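Local coordinates for transcription factor GAMBIF1 (Anopheles gambiae, PDB 1BVO), which probably acts as a DNA-binding activator of transcription by RNA polymerase II, being a Rel-family relative of Dorsal, here represented by its DNA-bound specificity domain, at residues G47-A52 and T91-T96; V54-V59 and V143-Q148. One frame throughout, in Å; residues are numbered along the deposited sequence.

Both interactions belong to the Rel homology DNA-binding domain, an immunoglobulin-like beta sandwich, and their centres lie 18 Å apart. Interaction 2 sits about 3 Å from the centre of the chain and pairs two strands of the larger sheet; interaction 1 lies about 18 Å from that centre, at a surface end where the loop before strand 52-59 meets the turn before strand 94-96. Segment 47-52 runs almost directly into segment 54-59, which connects the two contacts along the chain. Neither abuts the DNA: the nearest atoms are about 16 Å away for interaction 1 and about 12 Å for interaction 2.

Interaction 1 of 2, residues G47-A52 and T91-T96; sequences GYRGRA and TTMSYT
Tyr48, Arg49 and Gly50 meet Thr91 and Met93 where two loops come together at one end of the immunoglobulin-like Rel domain: the link from strand 42-46 to strand 52-59, and the turn leading into strand 94-96. Tyr48 offers its backbone, its O lying 3.2 Å from Met93 CG. Its ring turns to its own loop, where OH donates to Arg51 O at 2.8 Å, in the carbonyl plane and on a lone pair, a bond that spans Gly50. Arg49 is the polar reach of the contact. Its CG, anti to the backbone N (chi1 -177°), lies 4.0 Å from Met93 CE, and the two side chains cross obliquely. Farther out, Arg49 NE donates to Thr91 O at 3.1 Å; the N-H...O angle is 143°, and the acceptor sits 25° out of the guanidinium plane, with NE on a carbonyl lone pair. Arg51 takes no part in the contact; its NE forms a salt bridge with Glu87. Met93, the buried member of the contact, also touches Gln44 of strand 42-46. Its terminal methyl lies against Gly50 O and N, and Met93 SD is 3.8 Å from Gly50 O.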
ATOM      1  N   GLY C  47     -17.400 -26.564 -35.551  1.00 59.40           N
ATOM      2  CA  GLY C  47     -16.589 -27.292 -36.504  1.00 56.63           C
ATOM      3  C   GLY C  47     -15.834 -28.495 -35.971  1.00 56.09           C
ATOM      4  O   GLY C  47     -15.140 -29.156 -36.744  1.00 58.85           O
ATOM      5  N   TYR C  48     -16.002 -28.833 -34.695  1.00 52.03           N
ATOM      6  CA  TYR C  48     -15.265 -29.965 -34.148  1.00 51.73           C
ATOM      7  C   TYR C  48     -15.882 -30.574 -32.892  1.00 54.60           C
ATOM      8  O   TYR C  48     -16.512 -29.883 -32.083  1.00 50.42           O
ATOM      9  CB  TYR C  48     -13.803 -29.542 -33.890  1.00 44.90           C
ATOM     10  CG  TYR C  48     -12.939 -30.484 -33.062  1.00 39.15           C
ATOM     11  CD1 TYR C  48     -12.991 -30.459 -31.667  1.00 38.12           C
ATOM     12  CD2 TYR C  48     -12.002 -31.327 -33.663  1.00 34.82           C
ATOM     13  CE1 TYR C  48     -12.128 -31.232 -30.897  1.00 36.16           C
ATOM     14  CE2 TYR C  48     -11.133 -32.111 -32.897  1.00 34.58           C
ATOM     15  CZ  TYR C  48     -11.200 -32.052 -31.515  1.00 39.11           C
ATOM     16  OH  TYR C  48     -10.339 -32.793 -30.743  1.00 39.90           O
ATOM     17  N   ARG C  49     -15.761 -31.900 -32.800  1.00 56.59           N
ATOM     18  CA  ARG C  49     -16.229 -32.637 -31.638  1.00 57.12           C
ATOM     19  C   ARG C  49     -15.119 -33.585 -31.232  1.00 53.68           C
ATOM     20  O   ARG C  49     -14.651 -34.396 -32.041  1.00 52.71           O
ATOM     21  CB  ARG C  49     -17.500 -33.428 -31.926  1.00 61.57           C
ATOM     22  CG  ARG C  49     -18.028 -34.140 -30.668  1.00 62.49           C
ATOM     23  CD  ARG C  49     -19.383 -34.758 -30.875  1.00 62.30           C
ATOM     24  NE  ARG C  49     -20.421 -33.745 -31.033  1.00 64.40           N
ATOM     25  CZ  ARG C  49     -21.416 -33.816 -31.913  1.00 74.53           C
ATOM     26  NH1 ARG C  49     -21.523 -34.857 -32.731  1.00 69.78           N
ATOM     27  NH2 ARG C  49     -22.323 -32.844 -31.955  1.00 80.81           N
ATOM     28  N   GLY C  50     -14.693 -33.462 -29.984  1.00 48.21           N
ATOM     29  CA  GLY C  50     -13.633 -34.289 -29.472  1.00 39.99           C
ATOM     30  C   GLY C  50     -13.085 -33.611 -28.247  1.00 41.20           C
ATOM     31  O   GLY C  50     -13.711 -32.717 -27.690  1.00 38.52           O
ATOM     32  N   ARG C  51     -11.926 -34.068 -27.806  1.00 44.97           N
ATOM     33  CA  ARG C  51     -11.248 -33.518 -26.642  1.00 47.78           C
ATOM     34  C   ARG C  51     -10.785 -32.114 -26.975  1.00 49.06           C
ATOM     35  O   ARG C  51     -10.314 -31.871 -28.097  1.00 48.34           O
ATOM     36  CB  ARG C  51      -9.981 -34.314 -26.325  1.00 52.85           C
ATOM     37  CG  ARG C  51     -10.150 -35.798 -26.190  1.00 38.45           C
ATOM     38  CD  ARG C  51     -10.746 -36.204 -24.878  1.00 46.54           C
ATOM     39  NE  ARG C  51      -9.978 -35.813 -23.691  1.00 41.93           N
ATOM     40  CZ  ARG C  51      -8.761 -36.247 -23.363  1.00 49.62           C
ATOM     41  NH1 ARG C  51      -8.103 -37.085 -24.157  1.00 38.67           N
ATOM     42  NH2 ARG C  51      -8.270 -35.940 -22.157  1.00 44.12           N
ATOM     43  N   ALA C  52     -10.858 -31.213 -25.998  1.00 48.01           N
ATOM     44  CA  ALA C  52     -10.392 -29.852 -26.196  1.00 46.97           C
ATOM     45  C   ALA C  52     -10.414 -29.071 -24.911  1.00 48.04           C
ATOM     46  O   ALA C  52     -11.425 -28.998 -24.220  1.00 49.05           O
ATOM     47  CB  ALA C  52     -11.213 -29.139 -27.258  1.00 38.46           C
ATOM     48  N   THR C  91     -18.573 -33.602 -26.044  1.00 44.95           N
ATOM     49  CA  THR C  91     -19.703 -33.875 -26.920  1.00 48.36           C
ATOM     50  C   THR C  91     -20.514 -32.606 -27.165  1.00 51.14           C
ATOM     51  O   THR C  91     -20.781 -32.241 -28.309  1.00 53.72           O
ATOM     52  CB  THR C  91     -20.605 -35.007 -26.382  1.00 52.76           C
ATOM     53  OG1 THR C  91     -19.851 -36.229 -26.346  1.00 46.60           O
ATOM     54  CG2 THR C  91     -21.833 -35.203 -27.279  1.00 39.03           C
ATOM     55  N   THR C  92     -20.877 -31.916 -26.094  1.00 46.63           N
ATOM     56  CA  THR C  92     -21.641 -30.686 -26.227  1.00 45.72           C
ATOM     57  C   THR C  92     -20.757 -29.600 -26.834  1.00 46.81           C
ATOM     58  O   THR C  92     -21.238 -28.754 -27.585  1.00 52.61           O
ATOM     59  CB  THR C  92     -22.185 -30.191 -24.869  1.00 49.72           C
ATOM     60  OG1 THR C  92     -21.119 -29.634 -24.086  1.00 51.70           O
ATOM     61  CG2 THR C  92     -22.832 -31.343 -24.093  1.00 55.51           C
ATOM     62  N   MET C  93     -19.463 -29.642 -26.512  1.00 49.67           N
ATOM     63  CA  MET C  93     -18.481 -28.678 -27.005  1.00 46.89           C
ATOM     64  C   MET C  93     -18.625 -27.277 -26.414  1.00 49.87           C
ATOM     65  O   MET C  93     -18.214 -26.287 -27.023  1.00 48.99           O
ATOM     66  CB  MET C  93     -18.496 -28.607 -28.537  1.00 43.56           C
ATOM     67  CG  MET C  93     -17.813 -29.755 -29.202  1.00 39.89           C
ATOM     68  SD  MET C  93     -16.219 -30.012 -28.451  1.00 60.94           S
ATOM     69  CE  MET C  93     -16.368 -31.572 -28.113  1.00 50.98           C
ATOM     70  N   SER C  94     -19.169 -27.199 -25.205  1.00 50.48           N
ATOM     71  CA  SER C  94     -19.368 -25.923 -24.531  1.00 50.91           C
ATOM     72  C   SER C  94     -18.899 -25.965 -23.094  1.00 50.59           C
ATOM     73  O   SER C  94     -18.805 -27.036 -22.478  1.00 50.93           O
ATOM     74  CB  SER C  94     -20.846 -25.530 -24.554  1.00 53.71           C
ATOM     75  OG  SER C  94     -21.649 -26.561 -25.090  1.00 61.70           O
ATOM     76  N   TYR C  95     -18.642 -24.787 -22.552  1.00 48.56           N
ATOM     77  CA  TYR C  95     -18.207 -24.684 -21.185  1.00 46.68           C
ATOM     78  C   TYR C  95     -18.782 -23.392 -20.718  1.00 47.18           C
ATOM     79  O   TYR C  95     -18.883 -22.431 -21.479  1.00 49.73           O
ATOM     80  CB  TYR C  95     -16.684 -24.675 -21.051  1.00 37.24           C
ATOM     81  CG  TYR C  95     -16.218 -24.942 -19.651  1.00 43.09           C
ATOM     82  CD1 TYR C  95     -16.234 -23.935 -18.689  1.00 45.15           C
ATOM     83  CD2 TYR C  95     -15.783 -26.213 -19.266  1.00 41.85           C
ATOM     84  CE1 TYR C  95     -15.835 -24.178 -17.383  1.00 48.17           C
ATOM     85  CE2 TYR C  95     -15.380 -26.475 -17.969  1.00 44.67           C
ATOM     86  CZ  TYR C  95     -15.408 -25.451 -17.029  1.00 50.04           C
ATOM     87  OH  TYR C  95     -15.011 -25.674 -15.735  1.00 50.96           O
ATOM     88  N   THR C  96     -19.160 -23.377 -19.458  1.00 45.91           N
ATOM     89  CA  THR C  96     -19.754 -22.217 -18.864  1.00 48.44           C
ATOM     90  C   THR C  96     -18.893 -21.944 -17.639  1.00 52.57           C
ATOM     91  O   THR C  96     -18.643 -22.851 -16.830  1.00 56.24           O
ATOM     92  CB  THR C  96     -21.220 -22.562 -18.569  1.00 47.68           C
ATOM     93  OG1 THR C  96     -21.901 -22.756 -19.822  1.00 45.05           O
ATOM     94  CG2 THR C  96     -21.912 -21.481 -17.784  1.00 35.85           C
TER

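Interaction 2 of 2, residues V54-V59 and V143-Q148; sequences VVVSCV and VRLCFQ
Val56 and Phe147 sit side by side as a non-hydrogen-bonded pair, their side chains pointing the same way. Val56 CG2 approaches the ring obliquely, 3.5 Å from Phe147 CD1, while Val54 CG2 comes to the ring edge, near its plane. Val56 CG1, anti to its backbone N (chi1 -174°), settles between Leu145 CB and the Phe147 ring, and farther along Cys58 SG meets Val143 CG1 at 4.2 Å. Leu73 packs on Val56, Cys58 and Leu145, and Phe97 on Val56 and the Phe147 ring, as expected for the inside of a sandwich.

On the other face, Val59 CG1 fits against Cys146 CB, and Val59 CG2 lies 4.0 Å from Arg144 CB. The arginine then leads off to Lys61 O and Ser168 O. At the far end, Val55 CG1 lies 3.8 Å from Gln148 OE1. A water bridges Val55 O, Ser57 OG and Gln148 OE1, its distance to Ser57 OG being 2.9 Å.

Six backbone hydrogen bonds set this register, from Val55 N to Gln148 O (2.8 Å) through Arg144 N to Val59 O (3.1 Å). The axes of the two short segments approach to 4.4 Å, with 153° between their N-to-C directions, the twisted antiparallel pairing of central strands in the immunoglobulin-like sandwich of Rel proteins.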
ATOM      1  N   VAL C  54      -9.377 -25.411 -22.724  1.00 41.97           N
ATOM      2  CA  VAL C  54      -9.445 -23.986 -22.940  1.00 39.19           C
ATOM      3  C   VAL C  54      -8.647 -23.283 -21.863  1.00 42.84           C
ATOM      4  O   VAL C  54      -8.649 -23.670 -20.697  1.00 43.17           O
ATOM      5  CB  VAL C  54     -10.897 -23.480 -22.933  1.00 38.39           C
ATOM      6  CG1 VAL C  54     -11.454 -23.443 -21.514  1.00 42.42           C
ATOM      7  CG2 VAL C  54     -10.990 -22.106 -23.581  1.00 44.44           C
ATOM      8  N   VAL C  55      -7.885 -22.298 -22.303  1.00 48.38           N
ATOM      9  CA  VAL C  55      -7.070 -21.483 -21.425  1.00 43.38           C
ATOM     10  C   VAL C  55      -7.672 -20.099 -21.434  1.00 44.45           C
ATOM     11  O   VAL C  55      -7.860 -19.484 -22.496  1.00 43.81           O
ATOM     12  CB  VAL C  55      -5.633 -21.357 -21.936  1.00 48.00           C
ATOM     13  CG1 VAL C  55      -4.838 -20.392 -21.056  1.00 45.09           C
ATOM     14  CG2 VAL C  55      -4.971 -22.716 -21.962  1.00 40.23           C
ATOM     15  N   VAL C  56      -7.986 -19.602 -20.256  1.00 41.81           N
ATOM     16  CA  VAL C  56      -8.557 -18.290 -20.132  1.00 44.35           C
ATOM     17  C   VAL C  56      -7.563 -17.455 -19.343  1.00 48.67           C
ATOM     18  O   VAL C  56      -6.952 -17.939 -18.386  1.00 44.88           O
ATOM     19  CB  VAL C  56      -9.900 -18.328 -19.386  1.00 42.97           C
ATOM     20  CG1 VAL C  56     -10.550 -16.953 -19.412  1.00 40.19           C
ATOM     21  CG2 VAL C  56     -10.806 -19.371 -19.998  1.00 44.31           C
ATOM     22  N   SER C  57      -7.318 -16.242 -19.826  1.00 52.22           N
ATOM     23  CA  SER C  57      -6.423 -15.318 -19.144  1.00 48.02           C
ATOM     24  C   SER C  57      -6.850 -13.910 -19.516  1.00 47.53           C
ATOM     25  O   SER C  57      -7.643 -13.716 -20.441  1.00 50.66           O
ATOM     26  CB  SER C  57      -4.952 -15.558 -19.506  1.00 40.70           C
ATOM     27  OG  SER C  57      -4.657 -15.204 -20.842  1.00 39.39           O
ATOM     28  N   CYS C  58      -6.382 -12.945 -18.742  1.00 46.21           N
ATOM     29  CA  CYS C  58      -6.697 -11.549 -18.959  1.00 46.30           C
ATOM     30  C   CYS C  58      -5.770 -10.908 -19.972  1.00 45.18           C
ATOM     31  O   CYS C  58      -4.540 -11.015 -19.864  1.00 46.92           O
ATOM     32  CB  CYS C  58      -6.546 -10.774 -17.662  1.00 49.28           C
ATOM     33  SG  CYS C  58      -7.812 -11.066 -16.443  1.00 51.21           S
ATOM     34  N   VAL C  59      -6.348 -10.223 -20.942  1.00 37.89           N
ATOM     35  CA  VAL C  59      -5.559  -9.520 -21.923  1.00 37.21           C
ATOM     36  C   VAL C  59      -6.075  -8.088 -21.792  1.00 44.45           C
ATOM     37  O   VAL C  59      -7.066  -7.838 -21.095  1.00 49.32           O
ATOM     38  CB  VAL C  59      -5.773 -10.077 -23.323  1.00 31.76           C
ATOM     39  CG1 VAL C  59      -5.482 -11.560 -23.340  1.00 25.50           C
ATOM     40  CG2 VAL C  59      -7.175  -9.783 -23.800  1.00 25.94           C
ATOM     41  N   VAL C 143     -10.257  -5.118 -18.441  1.00 34.72           N
ATOM     42  CA  VAL C 143      -9.606  -6.299 -18.958  1.00 34.15           C
ATOM     43  C   VAL C 143     -10.583  -6.948 -19.893  1.00 32.63           C
ATOM     44  O   VAL C 143     -11.708  -6.496 -20.057  1.00 36.93           O
ATOM     45  CB  VAL C 143      -9.402  -7.371 -17.856  1.00 35.89           C
ATOM     46  CG1 VAL C 143      -8.342  -6.948 -16.865  1.00 31.33           C
ATOM     47  CG2 VAL C 143     -10.731  -7.617 -17.141  1.00 36.90           C
ATOM     48  N   ARG C 144     -10.135  -8.011 -20.518  1.00 33.66           N
ATOM     49  CA  ARG C 144     -10.994  -8.814 -21.361  1.00 42.50           C
ATOM     50  C   ARG C 144     -10.491 -10.226 -21.066  1.00 43.92           C
ATOM     51  O   ARG C 144      -9.331 -10.428 -20.673  1.00 43.07           O
ATOM     52  CB  ARG C 144     -10.804  -8.527 -22.836  1.00 46.50           C
ATOM     53  CG  ARG C 144     -11.076  -7.130 -23.316  1.00 47.02           C
ATOM     54  CD  ARG C 144     -10.826  -7.148 -24.821  1.00 54.78           C
ATOM     55  NE  ARG C 144     -10.818  -5.851 -25.476  1.00 54.04           N
ATOM     56  CZ  ARG C 144     -11.814  -5.391 -26.217  1.00 57.57           C
ATOM     57  NH1 ARG C 144     -12.904  -6.122 -26.399  1.00 57.69           N
ATOM     58  NH2 ARG C 144     -11.701  -4.205 -26.801  1.00 65.88           N
ATOM     59  N   LEU C 145     -11.397 -11.184 -21.143  1.00 44.51           N
ATOM     60  CA  LEU C 145     -11.050 -12.570 -20.904  1.00 39.84           C
ATOM     61  C   LEU C 145     -10.597 -13.099 -22.247  1.00 41.02           C
ATOM     62  O   LEU C 145     -11.215 -12.813 -23.286  1.00 41.31           O
ATOM     63  CB  LEU C 145     -12.284 -13.344 -20.437  1.00 33.40           C
ATOM     64  CG  LEU C 145     -12.875 -12.846 -19.120  1.00 32.77           C
ATOM     65  CD1 LEU C 145     -14.184 -13.549 -18.830  1.00 35.09           C
ATOM     66  CD2 LEU C 145     -11.874 -13.063 -18.009  1.00 26.94           C
ATOM     67  N   CYS C 146      -9.505 -13.843 -22.247  1.00 36.79           N
ATOM     68  CA  CYS C 146      -9.017 -14.412 -23.489  1.00 40.60           C
ATOM     69  C   CYS C 146      -9.229 -15.919 -23.449  1.00 44.21           C
ATOM     70  O   CYS C 146      -8.851 -16.585 -22.469  1.00 46.46           O
ATOM     71  CB  CYS C 146      -7.548 -14.116 -23.697  1.00 34.90           C
ATOM     72  SG  CYS C 146      -7.017 -14.489 -25.389  1.00 49.74           S
ATOM     73  N   PHE C 147      -9.877 -16.454 -24.478  1.00 41.58           N
ATOM     74  CA  PHE C 147     -10.133 -17.880 -24.522  1.00 39.43           C
ATOM     75  C   PHE C 147      -9.294 -18.542 -25.599  1.00 41.66           C
ATOM     76  O   PHE C 147      -9.586 -18.421 -26.782  1.00 38.95           O
ATOM     77  CB  PHE C 147     -11.614 -18.160 -24.782  1.00 38.79           C
ATOM     78  CG  PHE C 147     -12.543 -17.549 -23.757  1.00 41.83           C
ATOM     79  CD1 PHE C 147     -12.868 -18.233 -22.600  1.00 40.32           C
ATOM     80  CD2 PHE C 147     -13.086 -16.289 -23.957  1.00 34.41           C
ATOM     81  CE1 PHE C 147     -13.720 -17.666 -21.648  1.00 40.76           C
ATOM     82  CE2 PHE C 147     -13.931 -15.714 -23.023  1.00 37.37           C
ATOM     83  CZ  PHE C 147     -14.253 -16.406 -21.862  1.00 38.38           C
ATOM     84  N   GLN C 148      -8.215 -19.195 -25.200  1.00 41.75           N
ATOM     85  CA  GLN C 148      -7.402 -19.897 -26.182  1.00 46.69           C
ATOM     86  C   GLN C 148      -7.828 -21.341 -26.129  1.00 52.90           C
ATOM     87  O   GLN C 148      -7.643 -22.007 -25.095  1.00 56.54           O
ATOM     88  CB  GLN C 148      -5.934 -19.853 -25.850  1.00 46.16           C
ATOM     89  CG  GLN C 148      -5.263 -18.568 -26.115  1.00 38.07           C
ATOM     90  CD  GLN C 148      -3.923 -18.606 -25.511  1.00 39.12           C
ATOM     91  OE1 GLN C 148      -3.788 -18.569 -24.276  1.00 37.51           O
ATOM     92  NE2 GLN C 148      -2.910 -18.812 -26.347  1.00 36.86           N
TER
HETATM   93  O   HOH W   1      -5.944 -16.916 -22.862  1.00 43.45           O